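Local structure of type II restriction enzyme AgeI (Thalassobius gelatinovorus, 5DWA) at residues S43-G48 / F96-V101. The protein recognises the double-stranded DNA sequence 5'-ACCGGT-3' and cleaves it after the first A, acting as a type II restriction endonuclease. Residues are numbered along the deposited sequence; the frame is centred on the assembly and turned at random.
Sequences SRDAIG and FEVALV. With nucleotides of chain D.
R44 NH1 is held in a salt bridge with E94 OE1 and lies 3.4 Å from O3' of DG11 of chain D, while further back along the same side chain R44 CG packs beside V98 CG2. The contact is a crossing of two helices, 43-57 and 84-109, in a nuclease of the PD-(D/E)XK class. Their short segments approach to 8.0 Å between axes, with N-to-C directions 53° apart. That this is close packing follows from the backbones: G48 CA and A99 CA are separated by 4.6 Å. With no side chain on G48, V98 CG1 lies 4.2 Å from G48 CA, while G48 O meets A99 CB at 3.8 Å.

V98 supplies most of the contact from its own helix. Its CG1 stands anti to the backbone N (chi1 168°) and CG2 anti to the carbonyl carbon, and both methyls reach the D45 carboxylate, the nearer approach being D45 OD1 to V98 CG2 at 3.8 Å. The two side chains cross at about a right angle. No hydrogen bond runs between the two segments, where the contact is van der Waals; the polar link between the helices comes from R44 to E94. The other carboxylate oxygen, D45 OD2, has a long, weak ion pair with K42.

R44 crosses V98 equally steeply. Its CG sits between the backbone N and carbonyl carbon (chi1 70°), and the chain then runs extended to NE. The guanidinium also makes a cation-pi contact with F119; this and the salt bridge would be expected to stabilise its positive charge. O3' of DG11 of chain D lies obliquely to the guanidinium, and V98 CG2 packs 4.0 Å from R44 O.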
# COMPACT_ATOMS: atom_id res chain seq x y z
N SER A 43 10.83 3.83 -17.91
CA SER A 43 9.46 3.54 -18.29
C SER A 43 8.47 4.58 -17.77
O SER A 43 7.39 4.73 -18.33
CB SER A 43 9.06 2.16 -17.82
OG SER A 43 9.66 1.19 -18.65
N ARG A 44 8.83 5.32 -16.72
CA ARG A 44 7.93 6.38 -16.27
C ARG A 44 7.78 7.41 -17.38
O ARG A 44 6.70 7.98 -17.57
CB ARG A 44 8.43 7.04 -14.97
CG ARG A 44 9.69 7.90 -15.10
CD ARG A 44 10.02 8.52 -13.76
NE ARG A 44 11.12 9.47 -13.85
CZ ARG A 44 12.00 9.67 -12.88
NH1 ARG A 44 11.93 8.97 -11.76
NH2 ARG A 44 12.97 10.56 -13.03
N ASP A 45 8.84 7.59 -18.16
CA ASP A 45 8.79 8.49 -19.31
C ASP A 45 8.07 7.88 -20.51
O ASP A 45 7.29 8.55 -21.19
CB ASP A 45 10.21 8.91 -19.71
CG ASP A 45 10.84 9.82 -18.70
OD1 ASP A 45 10.12 10.67 -18.14
OD2 ASP A 45 12.06 9.69 -18.45
N ALA A 46 8.31 6.59 -20.76
CA ALA A 46 7.60 5.88 -21.81
C ALA A 46 6.08 5.92 -21.59
O ALA A 46 5.32 6.28 -22.48
CB ALA A 46 8.09 4.45 -21.90
N ILE A 47 5.65 5.54 -20.39
CA ILE A 47 4.22 5.48 -20.10
C ILE A 47 3.63 6.88 -20.02
O ILE A 47 2.55 7.14 -20.57
CB ILE A 47 3.97 4.73 -18.78
CG1 ILE A 47 4.49 3.29 -18.86
CG2 ILE A 47 2.49 4.74 -18.40
CD1 ILE A 47 4.71 2.67 -17.50
N GLY A 48 4.35 7.80 -19.37
CA GLY A 48 3.89 9.16 -19.21
C GLY A 48 3.68 9.84 -20.55
O GLY A 48 2.62 10.43 -20.80
N PHE A 96 2.42 8.77 -14.05
CA PHE A 96 1.29 9.68 -13.99
C PHE A 96 1.75 11.09 -13.56
O PHE A 96 1.26 12.10 -14.08
CB PHE A 96 0.21 9.12 -13.05
CG PHE A 96 -1.02 9.98 -12.95
CD1 PHE A 96 -1.61 10.52 -14.08
CD2 PHE A 96 -1.59 10.23 -11.72
CE1 PHE A 96 -2.76 11.30 -13.97
CE2 PHE A 96 -2.73 11.01 -11.60
CZ PHE A 96 -3.32 11.55 -12.73
N GLU A 97 2.71 11.15 -12.64
CA GLU A 97 3.35 12.43 -12.30
C GLU A 97 3.96 13.09 -13.55
O GLU A 97 3.76 14.28 -13.79
CB GLU A 97 4.43 12.24 -11.26
CG GLU A 97 3.93 11.61 -9.96
CD GLU A 97 5.08 11.39 -9.01
OE1 GLU A 97 5.62 12.39 -8.50
OE2 GLU A 97 5.48 10.23 -8.80
N VAL A 98 4.73 12.31 -14.31
CA VAL A 98 5.32 12.81 -15.56
C VAL A 98 4.25 13.38 -16.48
O VAL A 98 4.40 14.47 -17.03
CB VAL A 98 6.10 11.71 -16.31
CG1 VAL A 98 6.45 12.16 -17.74
CG2 VAL A 98 7.35 11.33 -15.56
N ALA A 99 3.16 12.65 -16.64
CA ALA A 99 2.09 13.06 -17.53
C ALA A 99 1.39 14.34 -17.04
O ALA A 99 1.07 15.20 -17.85
CB ALA A 99 1.08 11.93 -17.69
N LEU A 100 1.15 14.46 -15.74
CA LEU A 100 0.52 15.66 -15.19
C LEU A 100 1.36 16.90 -15.49
O LEU A 100 0.83 17.94 -15.91
CB LEU A 100 0.31 15.54 -13.68
CG LEU A 100 -0.86 14.66 -13.25
CD1 LEU A 100 -0.78 14.45 -11.74
CD2 LEU A 100 -2.18 15.31 -13.64
N VAL A 101 2.67 16.80 -15.27
CA VAL A 101 3.58 17.92 -15.48
C VAL A 101 3.65 18.28 -16.97
O VAL A 101 3.56 19.46 -17.33
CB VAL A 101 4.99 17.59 -14.96
CG1 VAL A 101 5.99 18.67 -15.37
CG2 VAL A 101 4.97 17.43 -13.45
P DG D 11 14.26 3.26 -13.87
OP1 DG D 11 12.92 3.02 -14.44
OP2 DG D 11 15.46 3.09 -14.75
O5' DG D 11 14.34 4.73 -13.27
C5' DG D 11 13.31 5.22 -12.42
C4' DG D 11 13.92 5.95 -11.24
O4' DG D 11 14.42 4.98 -10.29
C3' DG D 11 15.10 6.86 -11.58
O3' DG D 11 15.07 8.02 -10.75
C2' DG D 11 16.31 5.97 -11.26
C1' DG D 11 15.80 5.20 -10.05
N9 DG D 11 16.44 3.90 -9.87
C8 DG D 11 16.99 3.09 -10.84
N7 DG D 11 17.46 1.97 -10.36
C5 DG D 11 17.21 2.04 -9.00
C6 DG D 11 17.50 1.12 -7.96
O6 DG D 11 18.05 0.01 -8.04
N1 DG D 11 17.07 1.58 -6.73
C2 DG D 11 16.44 2.78 -6.51
N2 DG D 11 16.12 3.05 -5.25
N3 DG D 11 16.17 3.66 -7.47
C4 DG D 11 16.58 3.23 -8.68